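Local coordinates for protein mannan endo-1,6-alpha-mannosidase (Chaetomium thermophilum, PDB 6RY0) that probably cleaves or transfers alpha-1,6-mannosidic linkages as a calcium-binding family 76 glycosidase, and is implicated in moving GPI-anchored glycoproteins into the fungal cell wall, at residues 34-39 / 397-402; 89-94 / 405-410; 205-210 / 220-225. All blocks are in the same frame, centred on the assembly; numbering follows the deposited sequence.

Contact 1 (34-39 / 397-402)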
loop_
_atom_site.group_PDB
_atom_site.type_symbol
_atom_site.label_atom_id
_atom_site.label_comp_id
_atom_site.label_asym_id
_atom_site.label_seq_id
_atom_site.Cartn_x
_atom_site.Cartn_y
_atom_site.Cartn_z
ATOM N N GLU A 34 15.064 -16.448 14.390
ATOM C CA GLU A 34 14.070 -17.228 15.092
ATOM C C GLU A 34 13.145 -16.359 15.959
ATOM O O GLU A 34 11.940 -16.544 16.037
ATOM C CB GLU A 34 14.826 -18.244 15.960
ATOM C CG GLU A 34 15.619 -19.311 15.158
ATOM C CD GLU A 34 16.831 -18.788 14.348
ATOM O OE1 GLU A 34 17.558 -17.866 14.810
ATOM O OE2 GLU A 34 17.056 -19.329 13.230
ATOM N N GLU A 35 13.735 -15.403 16.674
ATOM C CA GLU A 35 12.930 -14.508 17.522
ATOM C C GLU A 35 12.006 -13.662 16.653
ATOM O O GLU A 35 10.855 -13.443 16.988
ATOM C CB GLU A 35 13.820 -13.608 18.376
ATOM C CG GLU A 35 14.491 -14.359 19.516
ATOM C CD GLU A 35 15.405 -13.524 20.375
ATOM O OE1 GLU A 35 15.623 -12.337 20.066
ATOM O OE2 GLU A 35 15.919 -14.065 21.386
ATOM N N ILE A 36 12.531 -13.129 15.559
ATOM C CA ILE A 36 11.708 -12.329 14.643
ATOM C C ILE A 36 10.574 -13.163 14.094
ATOM O O ILE A 36 9.429 -12.701 14.022
ATOM C CB ILE A 36 12.552 -11.742 13.526
ATOM C CG1 ILE A 36 13.568 -10.731 14.081
ATOM C CG2 ILE A 36 11.673 -11.044 12.477
ATOM C CD1 ILE A 36 14.675 -10.365 13.092
ATOM N N LEU A 37 10.850 -14.398 13.682
ATOM C CA LEU A 37 9.786 -15.271 13.182
ATOM C C LEU A 37 8.712 -15.500 14.211
ATOM O O LEU A 37 7.529 -15.454 13.878
ATOM C CB LEU A 37 10.355 -16.608 12.714
ATOM C CG LEU A 37 11.116 -16.589 11.396
ATOM C CD1 LEU A 37 11.967 -17.862 11.268
ATOM C CD2 LEU A 37 10.141 -16.504 10.250
ATOM N N GLU A 38 9.113 -15.748 15.459
ATOM C CA GLU A 38 8.121 -15.962 16.499
ATOM C C GLU A 38 7.314 -14.701 16.771
ATOM O O GLU A 38 6.090 -14.762 16.927
ATOM C CB GLU A 38 8.783 -16.458 17.800
ATOM C CG GLU A 38 7.804 -16.596 18.972
ATOM C CD GLU A 38 8.427 -17.068 20.261
ATOM O OE1 GLU A 38 9.297 -17.979 20.179
ATOM O OE2 GLU A 38 8.024 -16.551 21.362
ATOM N N SER A 39 7.991 -13.559 16.888
ATOM C CA SER A 39 7.273 -12.309 17.099
ATOM C C SER A 39 6.295 -12.035 15.955
ATOM O O SER A 39 5.147 -11.665 16.183
ATOM C CB SER A 39 8.253 -11.170 17.262
ATOM O OG SER A 39 8.943 -11.308 18.491
ATOM N N ALA A 397 3.733 -5.530 9.782
ATOM C CA ALA A 397 4.490 -5.186 8.591
ATOM C C ALA A 397 5.951 -4.881 8.912
ATOM O O ALA A 397 6.865 -5.365 8.246
ATOM C CB ALA A 397 3.832 -3.972 7.930
ATOM N N ALA A 398 6.178 -4.075 9.940
ATOM C CA ALA A 398 7.539 -3.675 10.291
ATOM C C ALA A 398 8.370 -4.861 10.744
ATOM O O ALA A 398 9.534 -4.998 10.363
ATOM C CB ALA A 398 7.519 -2.588 11.366
ATOM N N VAL A 399 7.801 -5.717 11.585
ATOM C CA VAL A 399 8.563 -6.838 12.108
ATOM C C VAL A 399 8.807 -7.878 11.025
ATOM O O VAL A 399 9.923 -8.379 10.868
ATOM C CB VAL A 399 7.878 -7.420 13.364
ATOM C CG1 VAL A 399 8.555 -8.717 13.801
ATOM C CG2 VAL A 399 7.899 -6.397 14.483
ATOM N N SER A 400 7.777 -8.219 10.244
ATOM C CA SER A 400 7.981 -9.192 9.175
ATOM C C SER A 400 9.050 -8.731 8.207
ATOM O O SER A 400 9.880 -9.509 7.724
ATOM C CB SER A 400 6.686 -9.461 8.393
ATOM O OG SER A 400 5.668 -9.931 9.231
ATOM N N SER A 401 9.044 -7.440 7.886
ATOM C CA SER A 401 9.972 -6.931 6.901
ATOM C C SER A 401 11.420 -6.926 7.399
ATOM O O SER A 401 12.338 -6.813 6.576
ATOM C CB SER A 401 9.528 -5.553 6.422
ATOM O OG SER A 401 8.338 -5.681 5.661
ATOM N N LEU A 402 11.654 -7.138 8.707
ATOM C CA LEU A 402 13.012 -7.368 9.182
ATOM C C LEU A 402 13.636 -8.609 8.549
ATOM O O LEU A 402 14.843 -8.761 8.615
ATOM C CB LEU A 402 13.043 -7.524 10.708
ATOM C CG LEU A 402 12.688 -6.270 11.498
ATOM C CD1 LEU A 402 12.635 -6.620 12.960
ATOM C CD2 LEU A 402 13.668 -5.114 11.240
#
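Val399 presses one methyl, CG1, against Ile36 and Ser39 of the facing helix. With CG1 anti to the backbone N (chi1 172°), the branch projects across the gap, and Val399 CG1 lies 4.1 Å from Ile36 CG2. The same Val399 CG1 is 4.3 Å from Ser39 CB. A branched, purely apolar side chain suits this buried seam, since it fills width without bringing a polar group. Ser39 turns its CB to the valine methyl while its OG is hydrogen-bonded to the carbonyl O of Lys29. The backbone of Val399 is touched as well: Ile36 CG2 comes within 3.6 Å of Val399 O, the carbonyl that accepts the amide of Leu402. Ser400 and Ser401 point away from Ile36. In the conformer described, the Ser401 hydroxyl turns back on its own helix, where Ser401 OG donates to Ala397 O at 3.0 Å, on the face of that carbonyl opposite the one used by Ser401 N. Leu402 then returns to the interface, its CB 4.1 Å from Ile36 CD1, and the two side chains meet at about a right angle. Ile36 thus spreads its two branches, CG2 touching Val399 and CD1 touching Leu402. Beyond this seam, helix 323-337 packs on Ala397, Ala398 and Ser401, helix 76-93 on Ser400, and helix 342-358 reaches both Val399 and Leu402.

Contact 2 (89-94 / 405-410); sequences YWHLTG and EYAEPP
His91 sets the edge of its imidazole against the carbonyl of Glu408. The carbonyl O of Glu408 sits near the ring plane, 3.0 Å from His91 NE2 and 3.1 Å from His91 CE1, so it faces the bond between these two ring atoms. The ring gets there because CG is anti to the backbone N (chi1 172°), which swings it out from the end of helix 76-93. Ala407 meets the ring obliquely, its CB 4.0 Å from His91 NE2, and the same methyl lies 4.1 Å from Leu92 CD2. A side chain this small suits a place where the loop passes close to two helix residues at once, and Leu92 adds an apolar neighbour through CD2. Beside the ring, a water donates to His91 O at 2.9 Å and accepts from Glu408 N at 3.0 Å, joining the two backbones. The helix stops just here: Gly94 adopts a positive phi of 79°, at which a beta carbon would jam against the preceding carbonyl. Gln336 of helix 323-337 touches Ala407 and gives Glu408 O a weak hydrogen bond. Were His91 an alanine, Glu408 O would probably lose its close ring neighbour and a gap would be likely to open beside the Ala407 methyl. The contact thus pairs an apolar touch between Leu92 and Ala407 with a water bridge between main-chain atoms, His91 O and Glu408 N, while the carboxylate of Glu408 leads away from the helix.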
loop_
_atom_site.group_PDB
_atom_site.type_symbol
_atom_site.label_atom_id
_atom_site.label_comp_id
_atom_site.label_asym_id
_atom_site.label_seq_id
_atom_site.Cartn_x
_atom_site.Cartn_y
_atom_site.Cartn_z
ATOM N N TYR A 89 3.553 -11.245 4.583
ATOM C CA TYR A 89 3.882 -12.049 5.771
ATOM C C TYR A 89 4.308 -13.455 5.376
ATOM O O TYR A 89 5.348 -13.950 5.838
ATOM C CB TYR A 89 2.699 -12.074 6.733
ATOM C CG TYR A 89 2.869 -13.071 7.860
ATOM C CD1 TYR A 89 3.702 -12.816 8.917
ATOM C CD2 TYR A 89 2.201 -14.292 7.833
ATOM C CE1 TYR A 89 3.896 -13.773 9.932
ATOM C CE2 TYR A 89 2.393 -15.244 8.821
ATOM C CZ TYR A 89 3.266 -14.981 9.853
ATOM O OH TYR A 89 3.537 -15.890 10.841
ATOM N N TRP A 90 3.520 -14.122 4.538
ATOM C CA TRP A 90 3.876 -15.463 4.110
ATOM C C TRP A 90 5.185 -15.463 3.324
ATOM O O TRP A 90 6.026 -16.343 3.504
ATOM C CB TRP A 90 2.727 -16.071 3.303
ATOM C CG TRP A 90 3.151 -17.264 2.513
ATOM C CD1 TRP A 90 3.383 -18.544 2.950
ATOM C CD2 TRP A 90 3.443 -17.264 1.115
ATOM N NE1 TRP A 90 3.780 -19.331 1.897
ATOM C CE2 TRP A 90 3.833 -18.563 0.758
ATOM C CE3 TRP A 90 3.433 -16.264 0.140
ATOM C CZ2 TRP A 90 4.205 -18.900 -0.564
ATOM C CZ3 TRP A 90 3.802 -16.585 -1.144
ATOM C CH2 TRP A 90 4.161 -17.883 -1.496
ATOM N N HIS A 91 5.349 -14.502 2.420
ATOM C CA HIS A 91 6.565 -14.391 1.631
ATOM C C HIS A 91 7.814 -14.250 2.502
ATOM O O HIS A 91 8.873 -14.758 2.168
ATOM C CB HIS A 91 6.387 -13.203 0.689
ATOM C CG HIS A 91 7.583 -12.782 -0.087
ATOM N ND1 HIS A 91 8.137 -13.540 -1.081
ATOM C CD2 HIS A 91 8.270 -11.617 -0.077
ATOM C CE1 HIS A 91 9.131 -12.866 -1.645
ATOM N NE2 HIS A 91 9.238 -11.687 -1.050
ATOM N N LEU A 92 7.699 -13.466 3.571
ATOM C CA LEU A 92 8.818 -13.109 4.430
ATOM C C LEU A 92 9.132 -14.191 5.457
ATOM O O LEU A 92 10.268 -14.352 5.873
ATOM C CB LEU A 92 8.499 -11.791 5.142
ATOM C CG LEU A 92 8.585 -10.580 4.205
ATOM C CD1 LEU A 92 7.772 -9.419 4.735
ATOM C CD2 LEU A 92 10.001 -10.166 3.955
ATOM N N THR A 93 8.105 -14.912 5.923
ATOM C CA THR A 93 8.258 -15.858 7.021
ATOM C C THR A 93 8.167 -17.326 6.627
ATOM O O THR A 93 8.648 -18.172 7.350
ATOM C CB THR A 93 7.202 -15.616 8.120
ATOM O OG1 THR A 93 5.919 -16.012 7.639
ATOM C CG2 THR A 93 7.226 -14.216 8.674
ATOM N N GLY A 94 7.540 -17.615 5.498
ATOM C CA GLY A 94 7.253 -18.971 5.118
ATOM C C GLY A 94 6.054 -19.597 5.798
ATOM O O GLY A 94 5.765 -20.754 5.564
ATOM N N GLU A 405 16.163 -9.608 4.177
ATOM C CA GLU A 405 17.456 -10.103 3.705
ATOM C C GLU A 405 17.395 -11.569 3.308
ATOM O O GLU A 405 18.232 -12.033 2.544
ATOM C CB GLU A 405 18.549 -9.874 4.781
ATOM C CG GLU A 405 18.256 -10.569 6.195
ATOM C CD GLU A 405 19.382 -10.421 7.239
ATOM O OE1 GLU A 405 19.130 -9.831 8.326
ATOM O OE2 GLU A 405 20.509 -10.923 6.985
ATOM N N TYR A 406 16.452 -12.316 3.863
ATOM C CA TYR A 406 16.297 -13.732 3.597
ATOM C C TYR A 406 15.288 -14.043 2.501
ATOM O O TYR A 406 15.154 -15.198 2.096
ATOM C CB TYR A 406 15.854 -14.472 4.865
ATOM C CG TYR A 406 16.697 -14.210 6.106
ATOM C CD1 TYR A 406 17.945 -14.742 6.254
ATOM C CD2 TYR A 406 16.195 -13.451 7.145
ATOM C CE1 TYR A 406 18.687 -14.496 7.416
ATOM C CE2 TYR A 406 16.896 -13.211 8.281
ATOM C CZ TYR A 406 18.147 -13.727 8.425
ATOM O OH TYR A 406 18.887 -13.484 9.566
ATOM N N ALA A 407 14.542 -13.051 2.051
ATOM C CA ALA A 407 13.449 -13.271 1.137
ATOM C C ALA A 407 13.900 -13.221 -0.307
ATOM O O ALA A 407 14.843 -12.535 -0.639
ATOM C CB ALA A 407 12.387 -12.203 1.358
ATOM N N GLU A 408 13.158 -13.893 -1.168
ATOM C CA GLU A 408 13.332 -13.740 -2.592
ATOM C C GLU A 408 12.898 -12.332 -2.989
ATOM O O GLU A 408 11.945 -11.780 -2.443
ATOM C CB GLU A 408 12.472 -14.773 -3.304
ATOM C CG GLU A 408 12.936 -16.193 -3.057
ATOM C CD GLU A 408 14.307 -16.396 -3.568
ATOM O OE1 GLU A 408 14.542 -16.064 -4.744
ATOM O OE2 GLU A 408 15.161 -16.851 -2.780
ATOM N N PRO A 409 13.533 -11.793 -4.038
ATOM C CA PRO A 409 13.024 -10.549 -4.609
ATOM C C PRO A 409 11.709 -10.803 -5.333
ATOM O O PRO A 409 11.373 -11.964 -5.639
ATOM C CB PRO A 409 14.121 -10.169 -5.588
ATOM C CG PRO A 409 14.699 -11.487 -6.022
ATOM C CD PRO A 409 14.664 -12.343 -4.806
ATOM N N PRO A 410 10.962 -9.733 -5.643
ATOM C CA PRO A 410 9.756 -9.916 -6.452
ATOM C C PRO A 410 10.078 -10.699 -7.725
ATOM O O PRO A 410 11.069 -10.411 -8.409
ATOM C CB PRO A 410 9.337 -8.474 -6.784
ATOM C CG PRO A 410 10.108 -7.607 -5.883
ATOM C CD PRO A 410 11.235 -8.319 -5.315
HETATM O O HOH W 1 10.756 -15.256 -0.036
#

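Contact 3 (205-210 / 220-225)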
loop_
_atom_site.group_PDB
_atom_site.type_symbol
_atom_site.label_atom_id
_atom_site.label_comp_id
_atom_site.label_asym_id
_atom_site.label_seq_id
_atom_site.Cartn_x
_atom_site.Cartn_y
_atom_site.Cartn_z
ATOM N N LEU A 205 1.644 0.630 -9.839
ATOM C CA LEU A 205 1.133 -0.524 -10.594
ATOM C C LEU A 205 1.746 -0.606 -11.958
ATOM O O LEU A 205 2.097 -1.695 -12.424
ATOM C CB LEU A 205 -0.389 -0.471 -10.773
ATOM C CG LEU A 205 -1.146 -0.911 -9.533
ATOM C CD1 LEU A 205 -2.618 -0.624 -9.656
ATOM C CD2 LEU A 205 -0.944 -2.394 -9.216
ATOM N N GLY A 206 1.839 0.524 -12.653
ATOM C CA GLY A 206 2.449 0.513 -13.978
ATOM C C GLY A 206 3.899 0.064 -13.954
ATOM O O GLY A 206 4.333 -0.754 -14.766
ATOM N N ALA A 207 4.658 0.584 -13.002
ATOM C CA ALA A 207 6.074 0.230 -12.898
ATOM C C ALA A 207 6.237 -1.268 -12.612
ATOM O O ALA A 207 7.099 -1.941 -13.164
ATOM C CB ALA A 207 6.712 1.064 -11.831
ATOM N N ARG A 208 5.405 -1.773 -11.718
ATOM C CA ARG A 208 5.471 -3.177 -11.323
ATOM C C ARG A 208 4.982 -4.095 -12.426
ATOM O O ARG A 208 5.558 -5.170 -12.661
ATOM C CB ARG A 208 4.679 -3.394 -10.029
ATOM C CG ARG A 208 5.349 -2.683 -8.869
ATOM C CD ARG A 208 4.464 -2.531 -7.666
ATOM N NE ARG A 208 4.233 -3.787 -6.990
ATOM C CZ ARG A 208 3.446 -3.896 -5.927
ATOM N NH1 ARG A 208 2.788 -2.839 -5.430
ATOM N NH2 ARG A 208 3.296 -5.077 -5.344
ATOM N N LEU A 209 3.941 -3.698 -13.143
ATOM C CA LEU A 209 3.483 -4.495 -14.282
ATOM C C LEU A 209 4.526 -4.516 -15.370
ATOM O O LEU A 209 4.721 -5.548 -16.022
ATOM C CB LEU A 209 2.119 -4.001 -14.774
ATOM C CG LEU A 209 0.955 -4.417 -13.879
ATOM C CD1 LEU A 209 -0.293 -3.563 -14.155
ATOM C CD2 LEU A 209 0.640 -5.903 -14.047
ATOM N N ALA A 210 5.197 -3.396 -15.597
ATOM C CA ALA A 210 6.301 -3.379 -16.565
ATOM C C ALA A 210 7.372 -4.391 -16.197
ATOM O O ALA A 210 7.804 -5.189 -17.019
ATOM C CB ALA A 210 6.917 -1.998 -16.654
ATOM N N GLU A 220 5.746 3.190 -20.021
ATOM C CA GLU A 220 5.547 4.516 -20.617
ATOM C C GLU A 220 4.462 5.287 -19.868
ATOM O O GLU A 220 4.606 6.487 -19.609
ATOM C CB GLU A 220 5.200 4.369 -22.100
ATOM C CG GLU A 220 6.236 3.746 -22.964
ATOM C CD GLU A 220 5.680 3.274 -24.306
ATOM O OE1 GLU A 220 4.499 3.566 -24.645
ATOM O OE2 GLU A 220 6.431 2.593 -25.034
ATOM N N TRP A 221 3.388 4.601 -19.474
ATOM C CA TRP A 221 2.373 5.228 -18.631
ATOM C C TRP A 221 2.943 5.641 -17.277
ATOM O O TRP A 221 2.634 6.723 -16.762
ATOM C CB TRP A 221 1.181 4.307 -18.450
ATOM C CG TRP A 221 0.118 4.428 -19.473
ATOM C CD1 TRP A 221 -0.134 3.583 -20.528
ATOM C CD2 TRP A 221 -0.924 5.386 -19.475
ATOM N NE1 TRP A 221 -1.273 3.964 -21.180
ATOM C CE2 TRP A 221 -1.799 5.058 -20.536
ATOM C CE3 TRP A 221 -1.215 6.468 -18.666
ATOM C CZ2 TRP A 221 -2.952 5.778 -20.790
ATOM C CZ3 TRP A 221 -2.337 7.197 -18.936
ATOM C CH2 TRP A 221 -3.193 6.856 -19.986
ATOM N N ALA A 222 3.726 4.759 -16.666
ATOM C CA ALA A 222 4.297 5.093 -15.355
ATOM C C ALA A 222 5.155 6.340 -15.457
ATOM O O ALA A 222 5.079 7.234 -14.613
ATOM C CB ALA A 222 5.085 3.913 -14.841
ATOM N N GLU A 223 5.989 6.418 -16.496
ATOM C CA GLU A 223 6.838 7.595 -16.764
ATOM C C GLU A 223 5.949 8.842 -16.859
ATOM O O GLU A 223 6.251 9.899 -16.293
ATOM C CB GLU A 223 7.679 7.443 -18.075
ATOM C CG GLU A 223 8.747 6.263 -18.227
ATOM C CD GLU A 223 10.238 6.640 -17.955
ATOM O OE1 GLU A 223 10.439 7.796 -17.517
ATOM O OE2 GLU A 223 11.201 5.766 -18.138
ATOM N N LYS A 224 4.880 8.740 -17.650
ATOM C CA LYS A 224 4.007 9.876 -17.890
ATOM C C LYS A 224 3.407 10.373 -16.583
ATOM O O LYS A 224 3.341 11.592 -16.333
ATOM C CB LYS A 224 2.908 9.453 -18.879
ATOM C CG LYS A 224 1.926 10.524 -19.251
ATOM C CD LYS A 224 0.913 9.962 -20.250
ATOM C CE LYS A 224 0.439 10.938 -21.308
ATOM N NZ LYS A 224 -0.348 11.966 -20.661
ATOM N N ILE A 225 2.915 9.455 -15.752
ATOM C CA ILE A 225 2.256 9.879 -14.517
ATOM C C ILE A 225 3.257 10.448 -13.521
ATOM O O ILE A 225 2.964 11.452 -12.851
ATOM C CB ILE A 225 1.470 8.714 -13.901
ATOM C CG1 ILE A 225 0.361 8.269 -14.805
ATOM C CG2 ILE A 225 1.025 9.020 -12.478
ATOM C CD1 ILE A 225 -0.765 9.269 -14.893
#
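Two helical segments running in roughly opposite directions come within 5.1 Å, measured from Gly206 CA to Ala222 CA, a very close approach for helices. Glycine makes it possible. A beta carbon placed on Gly206 would point at the partner and stand only 3.4 Å from Ala222 CB, tighter than two methyl groups tolerate. In its absence the Ala222 methyl settles against the peptide link between Gly206 and Ala207, with Ala222 CB 3.8 Å from Ala207 N and 4.1 Å from Gly206 C. Alanine fits on the other side for a related reason: a single carbon is enough to reach the opposing backbone. Ala207 adds a looser touch, its CB 4.5 Å from Ala222 CB. The seam is therefore methyl against main chain, entirely apolar on the side-chain side, while the backbone polar groups are used within each helix, as when Ala210 N donates to Gly206 O at 2.9 Å. The larger residues face other neighbours. Arg208 carries its guanidinium into salt bridges with Asp204 and Glu142, and in the conformer described Glu223 forms one with Lys282. Phe203, a turn before Ala207, packs on both Ala222 and Ile225 and continues the interface. Helices 196-213 and 216-231, consecutive and joined by a very short link, form an antiparallel helical hairpin held together by small residues, a pairing that fits the (alpha/alpha)6 barrel of glycoside hydrolase family 76.

Overall arrangement
Starting from the N terminus, the chain first lays down helix 33-48 and then helix 76-93; the partners of both arrive only late in the chain. Contact 3 forms in between, closing a short local loop as helix 216-231 folds back on helix 196-213. Only much later does helix 389-401 return to close contact 1, followed at once by the loop 405-410, which closes contact 2. These two long closures cross, and contact 3 is nested inside both. Contacts 1 and 2 also touch, through Ser400 O with Leu92 and Leu37 with Thr93, tying the first two long helices to helix 389-401 and the loop after it. Contact 3 lies across the chain's centre from contact 1, about 31 Å away between centres.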